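Local structure of 3-oxoacyl-[acyl-carrier-protein] synthase, mitochondrial (Arabidopsis thaliana, 2IX4) at residues I314-T322 and L348-H359; L408-S416 and N423-I431. The protein catalyses the condensation steps of mitochondrial fatty acid synthesis, adding two carbons from malonyl-ACP to a growing acyl chain. All coordinates share one frame; numbering follows the deposited sequence.

Interaction 1: residues I314-T322 and L348-H359; sequences IDYVNAHAT and LAFSSTKGATGH. With K (potassium ion), chain D.
V317 and F350 pair in parallel strands whose short axes run 12° apart; V317 N to A349 O (2.9 Å) and S351 N to V317 O (3.1 Å) are the central rungs. This half is closely packed. L348 CD1 lies 3.8 Å from V317 CG2, and on the face of Y316 and S351 the phenol donates from Y316 OH to S351 OG (2.7 Å), the serine oxygen lying in the ring plane at its edge. N318 ND2 in turn donates to Y316 OH, while N318 O and OD1 both bind potassium.

Beyond the strands the contact is wetter, though still buried. S352 OG donates to A321 O (2.6 Å) in the carbonyl plane. K354, bent at its last torsion (chi4 67°), places NZ on a lone pair of H320 O (2.8 Å). The rings of H320 and H359, predicted catalytic residues, stand obliquely with centroids 5.4 Å apart, and one water bridges their NE2 atoms. With C179, whose side chain H359 touches, they are consistent with the Cys-His-His site of KAS I/II-type condensing enzymes.

Helix 325-339 packs against I314, A319, A321 and L348; helix 364-378 meets N318 and T353, its E368 pairing with K354; strand 411-418 runs along the other edge of 316-318.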
# COMPACT_ATOMS: atom_id res chain seq x y z
N ILE A 314 10.91 -28.87 -3.78
CA ILE A 314 10.12 -28.15 -2.78
C ILE A 314 9.50 -29.12 -1.78
O ILE A 314 8.72 -30.00 -2.14
CB ILE A 314 9.03 -27.25 -3.43
CG1 ILE A 314 9.65 -26.27 -4.45
CG2 ILE A 314 8.23 -26.49 -2.37
CD1 ILE A 314 10.79 -25.41 -3.91
N ASP A 315 9.88 -28.96 -0.51
CA ASP A 315 9.47 -29.87 0.54
C ASP A 315 8.09 -29.56 1.11
O ASP A 315 7.29 -30.48 1.33
CB ASP A 315 10.51 -29.89 1.67
CG ASP A 315 11.82 -30.53 1.25
OD1 ASP A 315 11.85 -31.28 0.26
OD2 ASP A 315 12.84 -30.28 1.93
N TYR A 316 7.81 -28.28 1.34
CA TYR A 316 6.56 -27.86 1.97
C TYR A 316 5.94 -26.63 1.31
O TYR A 316 6.62 -25.67 0.99
CB TYR A 316 6.77 -27.60 3.48
CG TYR A 316 5.56 -27.00 4.17
CD1 TYR A 316 4.35 -27.70 4.24
CD2 TYR A 316 5.63 -25.73 4.74
CE1 TYR A 316 3.24 -27.15 4.87
CE2 TYR A 316 4.51 -25.17 5.37
CZ TYR A 316 3.32 -25.89 5.43
OH TYR A 316 2.22 -25.35 6.05
N VAL A 317 4.62 -26.69 1.10
CA VAL A 317 3.86 -25.55 0.60
C VAL A 317 2.80 -25.16 1.63
O VAL A 317 1.93 -25.96 1.97
CB VAL A 317 3.20 -25.85 -0.78
CG1 VAL A 317 2.24 -24.73 -1.17
CG2 VAL A 317 4.26 -26.04 -1.86
N ASN A 318 2.90 -23.94 2.15
CA ASN A 318 1.84 -23.38 2.96
C ASN A 318 0.85 -22.68 2.03
O ASN A 318 1.12 -21.58 1.54
CB ASN A 318 2.40 -22.44 4.04
CG ASN A 318 1.33 -21.95 5.00
OD1 ASN A 318 0.58 -21.02 4.69
ND2 ASN A 318 1.26 -22.55 6.18
N ALA A 319 -0.28 -23.34 1.77
CA ALA A 319 -1.28 -22.86 0.81
C ALA A 319 -2.01 -21.62 1.32
O ALA A 319 -2.07 -21.38 2.53
CB ALA A 319 -2.28 -23.97 0.49
N HIS A 320 -2.54 -20.82 0.40
CA HIS A 320 -3.35 -19.66 0.78
C HIS A 320 -4.70 -20.10 1.32
O HIS A 320 -5.23 -19.48 2.25
CB HIS A 320 -3.52 -18.69 -0.40
CG HIS A 320 -4.31 -17.46 -0.04
ND1 HIS A 320 -3.88 -16.54 0.88
CD2 HIS A 320 -5.52 -17.02 -0.48
CE1 HIS A 320 -4.78 -15.58 1.00
NE2 HIS A 320 -5.78 -15.84 0.18
N ALA A 321 -5.23 -21.17 0.72
CA ALA A 321 -6.56 -21.73 1.01
C ALA A 321 -7.23 -21.19 2.27
O ALA A 321 -6.83 -21.52 3.40
CB ALA A 321 -6.50 -23.25 1.03
N THR A 322 -8.27 -20.39 2.05
CA THR A 322 -8.94 -19.64 3.10
C THR A 322 -10.20 -20.32 3.63
O THR A 322 -10.85 -19.80 4.53
CB THR A 322 -9.35 -18.24 2.58
OG1 THR A 322 -10.24 -18.38 1.47
CG2 THR A 322 -8.13 -17.45 2.14
N LEU A 348 5.01 -34.29 -2.13
CA LEU A 348 4.88 -32.90 -1.67
C LEU A 348 3.98 -32.80 -0.45
O LEU A 348 2.84 -33.29 -0.45
CB LEU A 348 4.35 -31.99 -2.80
CG LEU A 348 4.06 -30.53 -2.46
CD1 LEU A 348 5.34 -29.71 -2.26
CD2 LEU A 348 3.18 -29.89 -3.52
N ALA A 349 4.50 -32.17 0.60
CA ALA A 349 3.71 -31.84 1.79
C ALA A 349 3.11 -30.46 1.62
O ALA A 349 3.82 -29.51 1.28
CB ALA A 349 4.58 -31.90 3.04
N PHE A 350 1.80 -30.35 1.83
CA PHE A 350 1.15 -29.05 1.81
C PHE A 350 -0.02 -28.97 2.79
O PHE A 350 -0.69 -29.97 3.06
CB PHE A 350 0.72 -28.65 0.39
CG PHE A 350 -0.36 -29.50 -0.19
CD1 PHE A 350 -1.68 -29.07 -0.16
CD2 PHE A 350 -0.06 -30.72 -0.79
CE1 PHE A 350 -2.69 -29.86 -0.71
CE2 PHE A 350 -1.07 -31.52 -1.33
CZ PHE A 350 -2.38 -31.08 -1.29
N SER A 351 -0.23 -27.78 3.33
CA SER A 351 -1.32 -27.52 4.26
C SER A 351 -1.71 -26.06 4.23
O SER A 351 -0.95 -25.22 3.75
CB SER A 351 -0.92 -27.92 5.68
OG SER A 351 0.18 -27.14 6.13
N SER A 352 -2.91 -25.76 4.72
CA SER A 352 -3.30 -24.39 5.04
C SER A 352 -3.49 -24.26 6.54
O SER A 352 -4.16 -25.09 7.16
CB SER A 352 -4.58 -24.00 4.32
OG SER A 352 -5.03 -22.74 4.80
N THR A 353 -2.89 -23.23 7.12
CA THR A 353 -2.94 -23.01 8.56
C THR A 353 -4.10 -22.09 8.97
O THR A 353 -4.24 -21.74 10.15
CB THR A 353 -1.60 -22.47 9.10
OG1 THR A 353 -1.10 -21.46 8.22
CG2 THR A 353 -0.58 -23.58 9.19
N LYS A 354 -4.93 -21.72 8.00
CA LYS A 354 -6.06 -20.82 8.24
C LYS A 354 -7.22 -21.46 9.01
O LYS A 354 -8.09 -20.75 9.53
CB LYS A 354 -6.55 -20.21 6.92
CG LYS A 354 -5.62 -19.14 6.36
CD LYS A 354 -6.28 -18.34 5.25
CE LYS A 354 -5.42 -17.18 4.78
NZ LYS A 354 -4.18 -17.63 4.08
N GLY A 355 -7.24 -22.78 9.09
CA GLY A 355 -8.17 -23.48 9.98
C GLY A 355 -7.93 -23.10 11.44
O GLY A 355 -8.87 -23.06 12.24
N ALA A 356 -6.68 -22.80 11.76
CA ALA A 356 -6.25 -22.47 13.13
C ALA A 356 -6.24 -20.97 13.43
O ALA A 356 -6.70 -20.54 14.49
CB ALA A 356 -4.87 -23.06 13.39
N THR A 357 -5.70 -20.18 12.51
CA THR A 357 -5.53 -18.74 12.71
C THR A 357 -6.71 -17.92 12.19
O THR A 357 -6.89 -16.78 12.58
CB THR A 357 -4.27 -18.21 12.00
OG1 THR A 357 -4.36 -18.47 10.59
CG2 THR A 357 -3.01 -18.86 12.57
N GLY A 358 -7.49 -18.52 11.29
CA GLY A 358 -8.45 -17.75 10.50
C GLY A 358 -7.71 -16.99 9.41
O GLY A 358 -6.50 -17.15 9.23
N HIS A 359 -8.45 -16.17 8.66
CA HIS A 359 -7.85 -15.34 7.62
C HIS A 359 -7.38 -14.00 8.21
O HIS A 359 -8.20 -13.12 8.48
CB HIS A 359 -8.85 -15.11 6.48
CG HIS A 359 -8.22 -14.62 5.22
ND1 HIS A 359 -6.97 -14.03 5.17
CD2 HIS A 359 -8.68 -14.60 3.94
CE1 HIS A 359 -6.68 -13.70 3.93
NE2 HIS A 359 -7.70 -14.03 3.16
K K D . 0.24 -19.07 2.64
O HOH W 1 -2.06 -21.21 5.20
O HOH W 2 -8.14 -14.00 0.39
O HOH W 3 -1.98 -15.72 2.64

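Interaction 2: residues L408-S416 and N423-I431. With K (potassium ion), chain D.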
# COMPACT_ATOMS: atom_id res chain seq x y z
N LEU A 408 12.20 -33.49 7.14
CA LEU A 408 13.19 -32.52 6.70
C LEU A 408 12.53 -31.53 5.75
O LEU A 408 11.97 -31.92 4.72
CB LEU A 408 14.37 -33.21 6.01
CG LEU A 408 15.42 -33.92 6.87
CD1 LEU A 408 16.52 -34.49 5.98
CD2 LEU A 408 16.01 -33.01 7.94
N VAL A 409 12.56 -30.26 6.14
CA VAL A 409 12.07 -29.18 5.29
C VAL A 409 13.24 -28.28 4.93
O VAL A 409 13.66 -27.45 5.74
CB VAL A 409 10.94 -28.36 5.96
CG1 VAL A 409 10.35 -27.35 4.98
CG2 VAL A 409 9.84 -29.26 6.51
N ARG A 410 13.80 -28.47 3.74
CA ARG A 410 14.90 -27.62 3.29
C ARG A 410 14.39 -26.44 2.47
O ARG A 410 15.06 -25.42 2.36
CB ARG A 410 15.98 -28.42 2.55
CG ARG A 410 15.54 -29.07 1.25
CD ARG A 410 16.38 -30.31 0.95
NE ARG A 410 16.04 -30.90 -0.34
CZ ARG A 410 15.22 -31.93 -0.51
NH1 ARG A 410 14.64 -32.52 0.54
NH2 ARG A 410 14.97 -32.39 -1.73
N THR A 411 13.19 -26.59 1.91
CA THR A 411 12.55 -25.55 1.12
C THR A 411 11.07 -25.43 1.49
O THR A 411 10.37 -26.44 1.61
CB THR A 411 12.67 -25.82 -0.39
OG1 THR A 411 12.26 -27.16 -0.66
CG2 THR A 411 14.11 -25.63 -0.87
N ALA A 412 10.61 -24.19 1.68
CA ALA A 412 9.21 -23.92 2.01
C ALA A 412 8.68 -22.75 1.20
O ALA A 412 9.29 -21.68 1.16
CB ALA A 412 9.05 -23.66 3.50
N MET A 413 7.54 -22.96 0.54
CA MET A 413 6.89 -21.93 -0.28
C MET A 413 5.56 -21.52 0.34
O MET A 413 4.81 -22.37 0.82
CB MET A 413 6.70 -22.44 -1.71
CG MET A 413 5.97 -21.48 -2.65
SD MET A 413 5.72 -22.16 -4.31
CE MET A 413 7.32 -21.84 -5.05
N SER A 414 5.27 -20.22 0.31
CA SER A 414 4.03 -19.68 0.88
C SER A 414 3.28 -18.81 -0.12
O SER A 414 3.81 -17.81 -0.60
CB SER A 414 4.34 -18.89 2.16
OG SER A 414 3.14 -18.48 2.80
N ASN A 415 2.05 -19.21 -0.44
CA ASN A 415 1.19 -18.48 -1.37
C ASN A 415 0.27 -17.49 -0.66
O ASN A 415 -0.28 -17.80 0.41
CB ASN A 415 0.32 -19.46 -2.16
CG ASN A 415 1.13 -20.36 -3.07
OD1 ASN A 415 2.30 -20.09 -3.37
ND2 ASN A 415 0.51 -21.45 -3.52
N SER A 416 0.10 -16.30 -1.24
CA SER A 416 -0.86 -15.31 -0.74
C SER A 416 -1.56 -14.63 -1.92
O SER A 416 -0.90 -14.02 -2.76
CB SER A 416 -0.17 -14.26 0.12
OG SER A 416 0.56 -14.87 1.17
N ASN A 423 -1.37 -11.70 -6.78
CA ASN A 423 -0.76 -12.93 -6.27
C ASN A 423 0.70 -12.78 -5.91
O ASN A 423 1.46 -12.15 -6.65
CB ASN A 423 -0.89 -14.06 -7.29
CG ASN A 423 -2.31 -14.28 -7.74
OD1 ASN A 423 -3.21 -14.45 -6.92
ND2 ASN A 423 -2.53 -14.28 -9.05
N ALA A 424 1.08 -13.36 -4.78
CA ALA A 424 2.47 -13.45 -4.39
C ALA A 424 2.80 -14.85 -3.90
O ALA A 424 1.95 -15.54 -3.33
CB ALA A 424 2.79 -12.43 -3.31
N SER A 425 4.03 -15.28 -4.16
CA SER A 425 4.53 -16.55 -3.67
C SER A 425 5.94 -16.34 -3.14
O SER A 425 6.82 -15.90 -3.87
CB SER A 425 4.51 -17.59 -4.79
OG SER A 425 4.49 -18.90 -4.26
N LEU A 426 6.13 -16.62 -1.85
CA LEU A 426 7.44 -16.47 -1.21
C LEU A 426 8.09 -17.83 -1.03
O LEU A 426 7.46 -18.75 -0.49
CB LEU A 426 7.32 -15.76 0.14
CG LEU A 426 6.78 -14.33 0.19
CD1 LEU A 426 6.60 -13.88 1.63
CD2 LEU A 426 7.70 -13.36 -0.57
N LEU A 427 9.34 -17.96 -1.47
CA LEU A 427 10.06 -19.22 -1.36
C LEU A 427 11.31 -19.09 -0.50
O LEU A 427 12.22 -18.31 -0.80
CB LEU A 427 10.40 -19.78 -2.75
CG LEU A 427 11.16 -21.11 -2.87
CD1 LEU A 427 10.50 -22.23 -2.06
CD2 LEU A 427 11.28 -21.53 -4.33
N PHE A 428 11.33 -19.86 0.59
CA PHE A 428 12.43 -19.86 1.54
C PHE A 428 13.21 -21.17 1.44
O PHE A 428 12.67 -22.19 1.02
CB PHE A 428 11.91 -19.69 2.97
CG PHE A 428 11.17 -18.41 3.20
CD1 PHE A 428 9.80 -18.32 2.94
CD2 PHE A 428 11.83 -17.28 3.68
CE1 PHE A 428 9.11 -17.14 3.15
CE2 PHE A 428 11.15 -16.10 3.90
CZ PHE A 428 9.78 -16.02 3.63
N ALA A 429 14.48 -21.12 1.82
CA ALA A 429 15.33 -22.30 1.85
C ALA A 429 16.31 -22.21 3.00
O ALA A 429 16.68 -21.12 3.42
CB ALA A 429 16.08 -22.45 0.53
N SER A 430 16.73 -23.37 3.52
CA SER A 430 17.80 -23.41 4.52
C SER A 430 19.11 -22.96 3.88
O SER A 430 19.30 -23.08 2.67
CB SER A 430 17.94 -24.81 5.11
OG SER A 430 18.27 -25.75 4.11
N ILE A 431 20.02 -22.44 4.70
CA ILE A 431 21.26 -21.85 4.19
C ILE A 431 22.48 -22.28 5.01
O ILE A 431 23.59 -22.43 4.49
CB ILE A 431 21.15 -20.29 4.07
CG1 ILE A 431 22.37 -19.68 3.36
CG2 ILE A 431 20.89 -19.64 5.43
CD1 ILE A 431 22.14 -18.28 2.82
OXT ILE A 431 22.40 -22.50 6.22
K K D . 0.24 -19.07 2.64
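Strands 411-416 and 423-429 run antiparallel, their short axes 165° apart and 4.6 Å at closest approach, with A412-F428, S414-L426 and S416-A424 as hydrogen-bonded pairs and T411-A429, M413-L427 and N415-S425 as non-hydrogen-bonded ones. The straightest of the backbone bonds is F428 N to A412 O, at 2.8 Å and 173°.

On the face of M413, N415, S425 and L427, S425 OG donates to N415 OD1 (2.6 Å), nearly along that amide's C=O axis. The other end of the amide, ND2, donates to E331, so both its ends are held and its rotation is fixed. M413 CG passes 3.4 Å from S425 OG, and the thioether, bent at its last torsion, brings CE to 4.0 Å from L427 CD2. The CD1 branch of L427 reaches the partner backbone, 3.5 Å from A412 O, and also touches M413 CB. M300 of helix 294-307 packs on M413, N415 and S425.

The two strands form the C-terminal beta hairpin of this thiolase-like fold, and its first strand carries potassium ligands: S414 OG at 3.0 Å and N415 O at 2.6 Å. S414 OG swings anti to its own nitrogen (chi1 -174°) to reach the metal on the opposite face from M413.

On this second face F428 turns its ring edge to the backbone A412 O, which lies in the ring plane; I373 and I376 of helix 364-378 touch F428, while helix 181-195 packs on S416, A424 and L426.

In the fold
Interaction 1 closes before interaction 2 opens along the chain, yet their centres lie only 11 Å apart because strands 316-318 and 411-418 are parallel neighbours in one mixed sheet. The local strand order is therefore 349-351, 316-318, 411-418, 422-429, and strand 422-429 pairs onward with 272-281. Direct evidence for the junction comes from N318 N to M413 O at 2.8 Å and Y316 O to M413 N at 2.9 Å, both probable hydrogen bonds. The two contacts also share the potassium ion: N318, with a longer contact from A319 O, from one, S414 and N415 from the other, with E368 of helix 364-378. The ion thus bridges neighbouring strands close to the predicted active site: the N415 side chain is about 4 Å from that of H320.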